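Local coordinates for protein beta-N-acetylhexosaminidase (PDB 1JAK) that hydrolyses terminal non-reducing N-acetylhexosamine residues from beta-linked glycans as a family 20 glycoside hydrolase, probably by substrate-assisted catalysis, at residues 196-201 with 282-287; 212-217 with 260-265; 287-290 with 294-297. All coordinates share one frame; numbering follows the deposited sequence.

Contact 1. Residues 196-201 with 282-287; sequences SDDQGW and VGFSSL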
ATOM      1  N   SER A 196      -2.656  -6.973 -14.107  1.00  6.13           N
ATOM      2  CA  SER A 196      -2.941  -8.057 -15.035  1.00  6.40           C
ATOM      3  C   SER A 196      -2.698  -9.415 -14.409  1.00  6.49           C
ATOM      4  O   SER A 196      -1.832  -9.575 -13.553  1.00  6.54           O
ATOM      5  CB  SER A 196      -2.080  -7.922 -16.301  1.00  8.14           C
ATOM      6  OG  SER A 196      -0.710  -8.178 -16.029  1.00  7.60           O
ATOM      7  N   ASP A 197      -3.490 -10.391 -14.831  1.00  6.70           N
ATOM      8  CA  ASP A 197      -3.337 -11.748 -14.343  1.00  6.55           C
ATOM      9  C   ASP A 197      -4.131 -12.662 -15.260  1.00  6.96           C
ATOM     10  O   ASP A 197      -4.441 -12.287 -16.395  1.00  7.69           O
ATOM     11  CB  ASP A 197      -3.810 -11.864 -12.889  1.00  6.73           C
ATOM     12  CG  ASP A 197      -3.072 -12.952 -12.133  1.00  6.02           C
ATOM     13  OD1 ASP A 197      -3.336 -14.145 -12.393  1.00  6.77           O
ATOM     14  OD2 ASP A 197      -2.211 -12.614 -11.294  1.00  6.91           O
ATOM     15  N   ASP A 198      -4.468 -13.853 -14.783  1.00  6.71           N
ATOM     16  CA  ASP A 198      -5.195 -14.794 -15.616  1.00  7.39           C
ATOM     17  C   ASP A 198      -6.653 -14.457 -15.849  1.00  7.77           C
ATOM     18  O   ASP A 198      -7.193 -14.751 -16.920  1.00  9.28           O
ATOM     19  CB  ASP A 198      -5.075 -16.196 -15.022  1.00  6.47           C
ATOM     20  CG  ASP A 198      -3.641 -16.669 -14.975  1.00  7.48           C
ATOM     21  OD1 ASP A 198      -2.977 -16.634 -16.033  1.00  8.17           O
ATOM     22  OD2 ASP A 198      -3.174 -17.062 -13.888  1.00  8.44           O
ATOM     23  N   GLN A 199      -7.282 -13.821 -14.864  1.00  6.59           N
ATOM     24  CA  GLN A 199      -8.695 -13.482 -14.963  1.00  5.83           C
ATOM     25  C   GLN A 199      -9.006 -12.097 -15.521  1.00  6.97           C
ATOM     26  O   GLN A 199     -10.175 -11.726 -15.655  1.00  7.74           O
ATOM     27  CB  GLN A 199      -9.357 -13.651 -13.592  1.00  6.76           C
ATOM     28  CG  GLN A 199      -9.183 -15.054 -13.006  1.00  6.68           C
ATOM     29  CD  GLN A 199      -7.943 -15.190 -12.137  1.00  7.34           C
ATOM     30  OE1 GLN A 199      -6.969 -14.452 -12.295  1.00  7.37           O
ATOM     31  NE2 GLN A 199      -7.973 -16.149 -11.218  1.00  6.03           N
ATOM     32  N   GLY A 200      -7.973 -11.331 -15.858  1.00  6.69           N
ATOM     33  CA  GLY A 200      -8.228 -10.012 -16.401  1.00  8.10           C
ATOM     34  C   GLY A 200      -7.014  -9.153 -16.696  1.00  8.19           C
ATOM     35  O   GLY A 200      -5.981  -9.263 -16.035  1.00  8.94           O
ATOM     36  N   TRP A 201      -7.153  -8.303 -17.710  1.00  7.65           N
ATOM     37  CA  TRP A 201      -6.112  -7.364 -18.117  1.00  6.40           C
ATOM     38  C   TRP A 201      -6.788  -6.023 -17.853  1.00  6.94           C
ATOM     39  O   TRP A 201      -7.798  -5.709 -18.478  1.00  7.56           O
ATOM     40  CB  TRP A 201      -5.788  -7.531 -19.603  1.00  6.88           C
ATOM     41  CG  TRP A 201      -4.702  -6.616 -20.025  1.00  7.32           C
ATOM     42  CD1 TRP A 201      -4.821  -5.291 -20.343  1.00  8.00           C
ATOM     43  CD2 TRP A 201      -3.307  -6.924 -20.089  1.00  7.89           C
ATOM     44  NE1 TRP A 201      -3.580  -4.754 -20.595  1.00  7.79           N
ATOM     45  CE2 TRP A 201      -2.633  -5.735 -20.447  1.00  7.28           C
ATOM     46  CE3 TRP A 201      -2.559  -8.092 -19.874  1.00  8.14           C
ATOM     47  CZ2 TRP A 201      -1.243  -5.680 -20.596  1.00  8.35           C
ATOM     48  CZ3 TRP A 201      -1.177  -8.039 -20.023  1.00  8.98           C
ATOM     49  CH2 TRP A 201      -0.533  -6.837 -20.381  1.00  8.85           C
ATOM     50  N   VAL A 282      -3.794 -20.996  -9.898  1.00  6.83           N
ATOM     51  CA  VAL A 282      -2.635 -20.254 -10.390  1.00  5.65           C
ATOM     52  C   VAL A 282      -1.556 -21.187 -10.939  1.00  6.70           C
ATOM     53  O   VAL A 282      -1.541 -22.379 -10.630  1.00  8.13           O
ATOM     54  CB  VAL A 282      -1.961 -19.414  -9.265  1.00  5.47           C
ATOM     55  CG1 VAL A 282      -2.980 -18.509  -8.594  1.00  7.54           C
ATOM     56  CG2 VAL A 282      -1.290 -20.335  -8.243  1.00  7.81           C
ATOM     57  N   GLY A 283      -0.668 -20.629 -11.762  1.00  6.47           N
ATOM     58  CA  GLY A 283       0.463 -21.376 -12.296  1.00  8.09           C
ATOM     59  C   GLY A 283       0.355 -22.117 -13.614  1.00  9.03           C
ATOM     60  O   GLY A 283       1.337 -22.710 -14.061  1.00 10.69           O
ATOM     61  N   PHE A 284      -0.809 -22.058 -14.249  1.00  8.52           N
ATOM     62  CA  PHE A 284      -1.056 -22.785 -15.491  1.00  9.69           C
ATOM     63  C   PHE A 284      -0.802 -22.038 -16.796  1.00  9.34           C
ATOM     64  O   PHE A 284      -0.797 -22.648 -17.864  1.00 10.13           O
ATOM     65  CB  PHE A 284      -2.503 -23.275 -15.485  1.00  8.79           C
ATOM     66  CG  PHE A 284      -3.508 -22.164 -15.385  1.00  9.06           C
ATOM     67  CD1 PHE A 284      -3.910 -21.469 -16.520  1.00  9.45           C
ATOM     68  CD2 PHE A 284      -4.027 -21.788 -14.148  1.00  8.91           C
ATOM     69  CE1 PHE A 284      -4.816 -20.413 -16.426  1.00  9.58           C
ATOM     70  CE2 PHE A 284      -4.932 -20.733 -14.041  1.00  9.03           C
ATOM     71  CZ  PHE A 284      -5.327 -20.045 -15.182  1.00  9.46           C
ATOM     72  N   SER A 285      -0.600 -20.728 -16.720  1.00  9.22           N
ATOM     73  CA  SER A 285      -0.387 -19.932 -17.924  1.00  8.08           C
ATOM     74  C   SER A 285       1.063 -19.528 -18.155  1.00  7.91           C
ATOM     75  O   SER A 285       1.843 -19.402 -17.214  1.00  7.94           O
ATOM     76  CB  SER A 285      -1.244 -18.669 -17.853  1.00  7.94           C
ATOM     77  OG  SER A 285      -0.921 -17.937 -16.685  1.00  8.97           O
ATOM     78  N   SER A 286       1.417 -19.315 -19.418  1.00  8.99           N
ATOM     79  CA  SER A 286       2.770 -18.896 -19.750  1.00  9.10           C
ATOM     80  C   SER A 286       2.895 -18.265 -21.128  1.00  9.75           C
ATOM     81  O   SER A 286       2.302 -18.738 -22.098  1.00  8.80           O
ATOM     82  CB  SER A 286       3.739 -20.080 -19.674  1.00 10.13           C
ATOM     83  OG  SER A 286       5.052 -19.666 -20.032  1.00  9.85           O
ATOM     84  N   LEU A 287       3.655 -17.177 -21.209  1.00  9.47           N
ATOM     85  CA  LEU A 287       3.899 -16.550 -22.497  1.00  9.60           C
ATOM     86  C   LEU A 287       4.800 -17.569 -23.181  1.00 10.63           C
ATOM     87  O   LEU A 287       5.419 -18.395 -22.503  1.00 10.19           O
ATOM     88  CB  LEU A 287       4.656 -15.234 -22.324  1.00  9.55           C
ATOM     89  CG  LEU A 287       3.909 -14.115 -21.600  1.00  9.56           C
ATOM     90  CD1 LEU A 287       4.804 -12.886 -21.494  1.00 10.09           C
ATOM     91  CD2 LEU A 287       2.634 -13.789 -22.359  1.00  9.18           C
TER
HETATM   92  O   HOH W   1      -0.976 -18.310 -13.141  1.00 11.27           O

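Contact 2. Residues 212-217 with 260-265; sequences ATYGGS and ALASYA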
ATOM      1  N   ALA A 212      -7.508  -5.068 -23.398  1.00 10.35           N
ATOM      2  CA  ALA A 212      -8.521  -4.469 -22.539  1.00 10.41           C
ATOM      3  C   ALA A 212      -9.948  -4.854 -22.923  1.00 10.86           C
ATOM      4  O   ALA A 212     -10.730  -5.274 -22.070  1.00 10.59           O
ATOM      5  CB  ALA A 212      -8.374  -2.943 -22.542  1.00 11.65           C
ATOM      6  N   THR A 213     -10.288  -4.717 -24.203  1.00 11.34           N
ATOM      7  CA  THR A 213     -11.643  -5.014 -24.661  1.00 12.02           C
ATOM      8  C   THR A 213     -12.062  -6.473 -24.530  1.00 11.36           C
ATOM      9  O   THR A 213     -13.238  -6.765 -24.301  1.00 11.81           O
ATOM     10  CB  THR A 213     -11.844  -4.562 -26.121  1.00 14.16           C
ATOM     11  OG1 THR A 213     -10.965  -5.297 -26.978  1.00 15.62           O
ATOM     12  CG2 THR A 213     -11.545  -3.080 -26.254  1.00 17.12           C
ATOM     13  N   TYR A 214     -11.110  -7.390 -24.674  1.00 10.62           N
ATOM     14  CA  TYR A 214     -11.415  -8.809 -24.542  1.00 10.89           C
ATOM     15  C   TYR A 214     -10.831  -9.349 -23.238  1.00  9.79           C
ATOM     16  O   TYR A 214     -11.547  -9.932 -22.421  1.00 10.84           O
ATOM     17  CB  TYR A 214     -10.838  -9.601 -25.717  1.00 10.72           C
ATOM     18  CG  TYR A 214     -11.302 -11.043 -25.741  1.00 11.75           C
ATOM     19  CD1 TYR A 214     -12.601 -11.370 -26.125  1.00 12.99           C
ATOM     20  CD2 TYR A 214     -10.446 -12.079 -25.356  1.00 11.95           C
ATOM     21  CE1 TYR A 214     -13.043 -12.697 -26.124  1.00 13.81           C
ATOM     22  CE2 TYR A 214     -10.877 -13.405 -25.351  1.00 12.49           C
ATOM     23  CZ  TYR A 214     -12.172 -13.707 -25.736  1.00 14.99           C
ATOM     24  OH  TYR A 214     -12.597 -15.018 -25.743  1.00 16.89           O
ATOM     25  N   GLY A 215      -9.532  -9.141 -23.046  1.00  9.35           N
ATOM     26  CA  GLY A 215      -8.870  -9.622 -21.844  1.00  8.46           C
ATOM     27  C   GLY A 215      -9.426  -9.059 -20.549  1.00  9.76           C
ATOM     28  O   GLY A 215      -9.290  -9.668 -19.489  1.00  8.45           O
ATOM     29  N   GLY A 216     -10.049  -7.889 -20.619  1.00  9.63           N
ATOM     30  CA  GLY A 216     -10.607  -7.310 -19.412  1.00  9.92           C
ATOM     31  C   GLY A 216     -12.111  -7.491 -19.327  1.00  9.68           C
ATOM     32  O   GLY A 216     -12.748  -6.951 -18.423  1.00  7.98           O
ATOM     33  N   SER A 217     -12.677  -8.276 -20.241  1.00  9.59           N
ATOM     34  CA  SER A 217     -14.127  -8.470 -20.286  1.00  9.89           C
ATOM     35  C   SER A 217     -14.779  -9.285 -19.172  1.00  9.15           C
ATOM     36  O   SER A 217     -16.003  -9.319 -19.075  1.00 10.21           O
ATOM     37  CB  SER A 217     -14.543  -9.044 -21.647  1.00  9.34           C
ATOM     38  OG  SER A 217     -14.076 -10.366 -21.829  1.00  9.88           O
ATOM     39  N   ALA A 260      -3.962 -11.970 -21.372  1.00  7.35           N
ATOM     40  CA  ALA A 260      -3.296 -11.539 -22.598  1.00  8.51           C
ATOM     41  C   ALA A 260      -3.325 -12.661 -23.631  1.00  8.33           C
ATOM     42  O   ALA A 260      -3.627 -12.434 -24.805  1.00  9.11           O
ATOM     43  CB  ALA A 260      -1.851 -11.143 -22.303  1.00  8.48           C
ATOM     44  N   LEU A 261      -3.003 -13.871 -23.185  1.00  8.56           N
ATOM     45  CA  LEU A 261      -2.978 -15.036 -24.064  1.00  8.89           C
ATOM     46  C   LEU A 261      -4.333 -15.305 -24.701  1.00  9.44           C
ATOM     47  O   LEU A 261      -4.412 -15.711 -25.860  1.00  9.86           O
ATOM     48  CB  LEU A 261      -2.535 -16.278 -23.285  1.00  8.46           C
ATOM     49  CG  LEU A 261      -1.106 -16.262 -22.736  1.00  9.39           C
ATOM     50  CD1 LEU A 261      -0.905 -17.449 -21.808  1.00  9.20           C
ATOM     51  CD2 LEU A 261      -0.112 -16.298 -23.889  1.00 10.33           C
ATOM     52  N   ALA A 262      -5.398 -15.082 -23.938  1.00  9.00           N
ATOM     53  CA  ALA A 262      -6.750 -15.314 -24.431  1.00  8.72           C
ATOM     54  C   ALA A 262      -7.160 -14.261 -25.455  1.00  9.38           C
ATOM     55  O   ALA A 262      -8.052 -14.491 -26.270  1.00 10.19           O
ATOM     56  CB  ALA A 262      -7.738 -15.312 -23.266  1.00 10.24           C
ATOM     57  N   SER A 263      -6.495 -13.112 -25.409  1.00  9.47           N
ATOM     58  CA  SER A 263      -6.798 -12.007 -26.311  1.00  9.95           C
ATOM     59  C   SER A 263      -6.088 -12.092 -27.660  1.00 10.39           C
ATOM     60  O   SER A 263      -6.593 -11.578 -28.660  1.00 10.73           O
ATOM     61  CB  SER A 263      -6.447 -10.681 -25.632  1.00  9.97           C
ATOM     62  OG  SER A 263      -7.179 -10.516 -24.430  1.00  8.43           O
ATOM     63  N   TYR A 264      -4.924 -12.733 -27.684  1.00 10.92           N
ATOM     64  CA  TYR A 264      -4.149 -12.863 -28.914  1.00 10.69           C
ATOM     65  C   TYR A 264      -3.586 -14.265 -29.104  1.00 10.82           C
ATOM     66  O   TYR A 264      -2.598 -14.640 -28.476  1.00  9.71           O
ATOM     67  CB  TYR A 264      -3.008 -11.839 -28.930  1.00 11.44           C
ATOM     68  CG  TYR A 264      -3.489 -10.413 -29.092  1.00 10.91           C
ATOM     69  CD1 TYR A 264      -3.839  -9.639 -27.987  1.00 11.72           C
ATOM     70  CD2 TYR A 264      -3.647  -9.859 -30.361  1.00 11.64           C
ATOM     71  CE1 TYR A 264      -4.344  -8.344 -28.145  1.00 11.04           C
ATOM     72  CE2 TYR A 264      -4.147  -8.574 -30.531  1.00 13.06           C
ATOM     73  CZ  TYR A 264      -4.495  -7.822 -29.422  1.00 12.07           C
ATOM     74  OH  TYR A 264      -5.003  -6.556 -29.598  1.00 12.04           O
ATOM     75  N   ALA A 265      -4.218 -15.028 -29.989  1.00 12.23           N
ATOM     76  CA  ALA A 265      -3.802 -16.397 -30.266  1.00 11.43           C
ATOM     77  C   ALA A 265      -2.309 -16.531 -30.563  1.00 11.24           C
ATOM     78  O   ALA A 265      -1.667 -17.485 -30.125  1.00 11.11           O
ATOM     79  CB  ALA A 265      -4.617 -16.952 -31.436  1.00 12.02           C
TER
HETATM   80  O   HOH W   2      -9.958 -16.595 -25.998  1.00 14.54           O

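Contact 3. Residues 287-290 with 294-297; sequences LCVD and TYDF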
ATOM      1  N   LEU A 287       3.655 -17.177 -21.209  1.00  9.47           N
ATOM      2  CA  LEU A 287       3.899 -16.550 -22.497  1.00  9.60           C
ATOM      3  C   LEU A 287       4.800 -17.569 -23.181  1.00 10.63           C
ATOM      4  O   LEU A 287       5.419 -18.395 -22.503  1.00 10.19           O
ATOM      5  CB  LEU A 287       4.656 -15.234 -22.324  1.00  9.55           C
ATOM      6  CG  LEU A 287       3.909 -14.115 -21.600  1.00  9.56           C
ATOM      7  CD1 LEU A 287       4.804 -12.886 -21.494  1.00 10.09           C
ATOM      8  CD2 LEU A 287       2.634 -13.789 -22.359  1.00  9.18           C
ATOM      9  N   CYS A 288       4.882 -17.529 -24.506  1.00  9.96           N
ATOM     10  CA  CYS A 288       5.734 -18.488 -25.194  1.00 11.62           C
ATOM     11  C   CYS A 288       7.141 -17.910 -25.332  1.00 11.90           C
ATOM     12  O   CYS A 288       7.404 -17.065 -26.186  1.00 12.99           O
ATOM     13  CB  CYS A 288       5.153 -18.856 -26.564  1.00 11.29           C
ATOM     14  SG  CYS A 288       5.843 -20.452 -27.102  1.00 13.59           S
ATOM     15  N   VAL A 289       8.038 -18.371 -24.465  1.00 12.15           N
ATOM     16  CA  VAL A 289       9.412 -17.889 -24.437  1.00 12.78           C
ATOM     17  C   VAL A 289      10.170 -18.055 -25.750  1.00 14.02           C
ATOM     18  O   VAL A 289      11.026 -17.233 -26.075  1.00 14.39           O
ATOM     19  CB  VAL A 289      10.208 -18.576 -23.295  1.00 13.78           C
ATOM     20  CG1 VAL A 289      11.656 -18.105 -23.295  1.00 14.45           C
ATOM     21  CG2 VAL A 289       9.563 -18.248 -21.955  1.00 14.01           C
ATOM     22  N   ASP A 290       9.848 -19.100 -26.508  1.00 14.75           N
ATOM     23  CA  ASP A 290      10.533 -19.363 -27.775  1.00 17.39           C
ATOM     24  C   ASP A 290       9.977 -18.641 -29.000  1.00 16.93           C
ATOM     25  O   ASP A 290      10.367 -18.957 -30.124  1.00 17.69           O
ATOM     26  CB  ASP A 290      10.548 -20.865 -28.069  1.00 21.20           C
ATOM     27  CG  ASP A 290      11.258 -21.663 -27.002  1.00 25.15           C
ATOM     28  OD1 ASP A 290      12.353 -21.244 -26.568  1.00 28.50           O
ATOM     29  OD2 ASP A 290      10.725 -22.720 -26.602  1.00 31.15           O
ATOM     30  N   THR A 294       6.561 -12.618 -28.710  1.00 10.97           N
ATOM     31  CA  THR A 294       6.453 -12.455 -27.265  1.00 11.48           C
ATOM     32  C   THR A 294       7.172 -11.208 -26.765  1.00 11.93           C
ATOM     33  O   THR A 294       6.658 -10.473 -25.920  1.00 11.26           O
ATOM     34  CB  THR A 294       7.041 -13.677 -26.537  1.00 11.31           C
ATOM     35  OG1 THR A 294       6.261 -14.834 -26.857  1.00 11.30           O
ATOM     36  CG2 THR A 294       7.031 -13.462 -25.025  1.00 12.80           C
ATOM     37  N   TYR A 295       8.364 -10.971 -27.299  1.00 11.64           N
ATOM     38  CA  TYR A 295       9.170  -9.832 -26.887  1.00 13.01           C
ATOM     39  C   TYR A 295       8.711  -8.515 -27.498  1.00 13.69           C
ATOM     40  O   TYR A 295       8.947  -7.449 -26.927  1.00 14.18           O
ATOM     41  CB  TYR A 295      10.634 -10.147 -27.183  1.00 14.05           C
ATOM     42  CG  TYR A 295      11.021 -11.435 -26.493  1.00 13.33           C
ATOM     43  CD1 TYR A 295      11.279 -11.460 -25.122  1.00 13.46           C
ATOM     44  CD2 TYR A 295      10.983 -12.652 -27.175  1.00 13.82           C
ATOM     45  CE1 TYR A 295      11.476 -12.661 -24.443  1.00 13.79           C
ATOM     46  CE2 TYR A 295      11.177 -13.859 -26.507  1.00 12.20           C
ATOM     47  CZ  TYR A 295      11.419 -13.857 -25.141  1.00 12.90           C
ATOM     48  OH  TYR A 295      11.582 -15.049 -24.470  1.00 13.76           O
ATOM     49  N   ASP A 296       8.048  -8.577 -28.648  1.00 13.39           N
ATOM     50  CA  ASP A 296       7.521  -7.363 -29.260  1.00 14.11           C
ATOM     51  C   ASP A 296       6.362  -6.924 -28.370  1.00 13.74           C
ATOM     52  O   ASP A 296       6.202  -5.743 -28.060  1.00 13.83           O
ATOM     53  CB  ASP A 296       7.002  -7.633 -30.674  1.00 16.28           C
ATOM     54  CG  ASP A 296       8.115  -7.922 -31.661  1.00 18.83           C
ATOM     55  OD1 ASP A 296       9.189  -7.294 -31.547  1.00 20.44           O
ATOM     56  OD2 ASP A 296       7.910  -8.763 -32.560  1.00 21.27           O
ATOM     57  N   PHE A 297       5.562  -7.905 -27.961  1.00 12.58           N
ATOM     58  CA  PHE A 297       4.410  -7.687 -27.091  1.00 12.09           C
ATOM     59  C   PHE A 297       4.848  -7.067 -25.762  1.00 12.04           C
ATOM     60  O   PHE A 297       4.309  -6.046 -25.330  1.00 11.70           O
ATOM     61  CB  PHE A 297       3.710  -9.026 -26.833  1.00 13.19           C
ATOM     62  CG  PHE A 297       2.663  -8.970 -25.757  1.00 14.42           C
ATOM     63  CD1 PHE A 297       1.430  -8.380 -25.999  1.00 16.17           C
ATOM     64  CD2 PHE A 297       2.919  -9.499 -24.496  1.00 16.24           C
ATOM     65  CE1 PHE A 297       0.462  -8.315 -24.997  1.00 16.64           C
ATOM     66  CE2 PHE A 297       1.959  -9.439 -23.487  1.00 16.68           C
ATOM     67  CZ  PHE A 297       0.729  -8.844 -23.741  1.00 14.49           C
TER
HETATM   68  O   HOH W   3       3.906 -15.158 -25.630  1.00 10.77           O

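Contact 1. Residues 196-201 with 282-287
The carboxylate of D198 meets two residues of 282-287 at once, the hydroxyl of S285 and the ring of F284. The tight part is the hydroxyl bond: S285 OG donates to D198 OD1 at 2.5 Å, on the syn side of the carboxylate and 18° out of its plane. S285 keeps OG between its backbone N and carbonyl carbon (chi1 58°), which carries the hydroxyl to the acid. Both oxygens have a second grip, since N258 N also donates to D198 OD1 and T257 N to S285 OG, so the buried pair is held from the N-terminal end of helix 258-263 and the residue just before it.

The other carboxylate oxygen is held less directly. A water joins D198 OD2, at 2.6 Å, to G283 N, at 2.7 Å. F284 closes this looser, partly exposed side obliquely, its CZ 3.8 Å from D198 CG and its ring turned 32° from the carboxylate, while Y277 meets it edge-to-face.

One residue earlier, D197 OD1 accepts from D198 N at 2.7 Å and also binds R168 and H256, two residues of the inhibitor pocket. V282 touches the bound piperidine inhibitor itself. Two loops bonded together beyond the C-terminal ends of barrel strands, here 190-194 and 246-250, are typical of the active-site rim of a TIM barrel.

Contact 2. Residues 212-217 with 260-265
The type I beta turn from Y214 to S217, which follows helix 210-213, presses its first two residues against A262 and S263 of the short helix 258-263. Y214 supplies most of the surface on its side. With CG anti to the backbone N (chi1 -171°), the ring edge carrying CD2 and CE2 lies beside A262 and S263. Y214 CE2 comes within 3.2 Å of A262 O, which stands obliquely to the ring. Y214 CE2 also packs on A262 CB at 4.2 Å, whereas S263 OG lies in the ring plane at its edge, 3.7 Å from Y214 CD2. Farther out, a water accepts from Y214 OH and donates to A262 O at 2.9 Å, so the phenol and the helix carbonyl are linked without a direct bond.

G215 makes the close backbone approach. S263 OG stands 3.2 Å from G215 CA, a distance reached where the turn carries no side chain. G215 N is also near this oxygen, but the angle is too poor for a hydrogen bond. The hydroxyl instead bonds back to A259 O in its own helix, consistent with its place beside the backbone N (chi1 -59°).

Within the turn, Y214 O takes both S217 N, at 3.0 Å, and S217 OG, at 2.6 Å, the latter on a lone pair in the carbonyl plane. R210 spans the two sides through a cation-pi contact with Y214 and a bond to S263 O. Such packing of a turn on a short helix belongs to elaborated beta-alpha loops of a TIM barrel, here those after strands 190-194 and 246-250.

Contact 3. Residues 287-290 with 294-297
Two side-chain hydroxyls on helix 292-307 hold successive carbonyls of the loop that leads into it. T294 OG1 donates to C288 O at 2.6 Å, tilted 34° from the carbonyl plane, and Y295 OH donates to V289 O at 2.8 Å. The tyrosine bond lies in the carbonyl plane on a lone pair, with a C=O...OH angle of 121°. V289 O in turn sits at the edge of the Y295 ring, near its plane and 3.4 Å from CE2, while V289 CG1 lies 3.3 Å from the phenol oxygen.

Around this core, T294 works on two fronts. With chi1 at -64°, its OG1 lies beside the backbone N and CG2 anti to it, which puts the hydroxyl at C288 O and the methyl carbon CG2 4.0 Å from L287 CB. A water donates to T294 OG1 at 2.7 Å and accepts from C288 N at 2.8 Å, so the threonine hydroxyl binds C288 O directly and C288 N through the water. The helix thereby fixes C288 by its backbone.

The next shell positions these groups. C288 SG forms a disulfide with C269, tying this loop to the chain just after helix 258-263, and R335 NH1 bonds to Y295 OH from helix 326-342. V289 packs on D328, F332 and R335 of that same helix. L287 touches F332 too, and L261 of helix 258-263, while its backbone bonds to P254, a few residues past barrel strand 246-250. The contact thus joins the loop to the N-terminal part of helix 292-307, with helices 258-263 and 326-342 packing against the loop residues.

Overall arrangement
From the N terminus, the chain leaves strand 190-194 into 196-201, then passes through 212-217, helix 230-242 and strand 246-250 before 260-265 closes contact 2. That closure is nested within the longer loop that 282-287 completes as contact 1. L287, where contact 1 ends, opens contact 3, a tight local closure with three residues between its segments. Contact 2 has already closed before contact 3 opens, so these two are in series. W201 N probably bonds to G215 O, linking contacts 1 and 2, and A260 CB packs on both W201 CZ3 and F297 CZ. Together they tie the loops after strands 190-194 and 246-250 to helix 292-307 on one flank of the barrel.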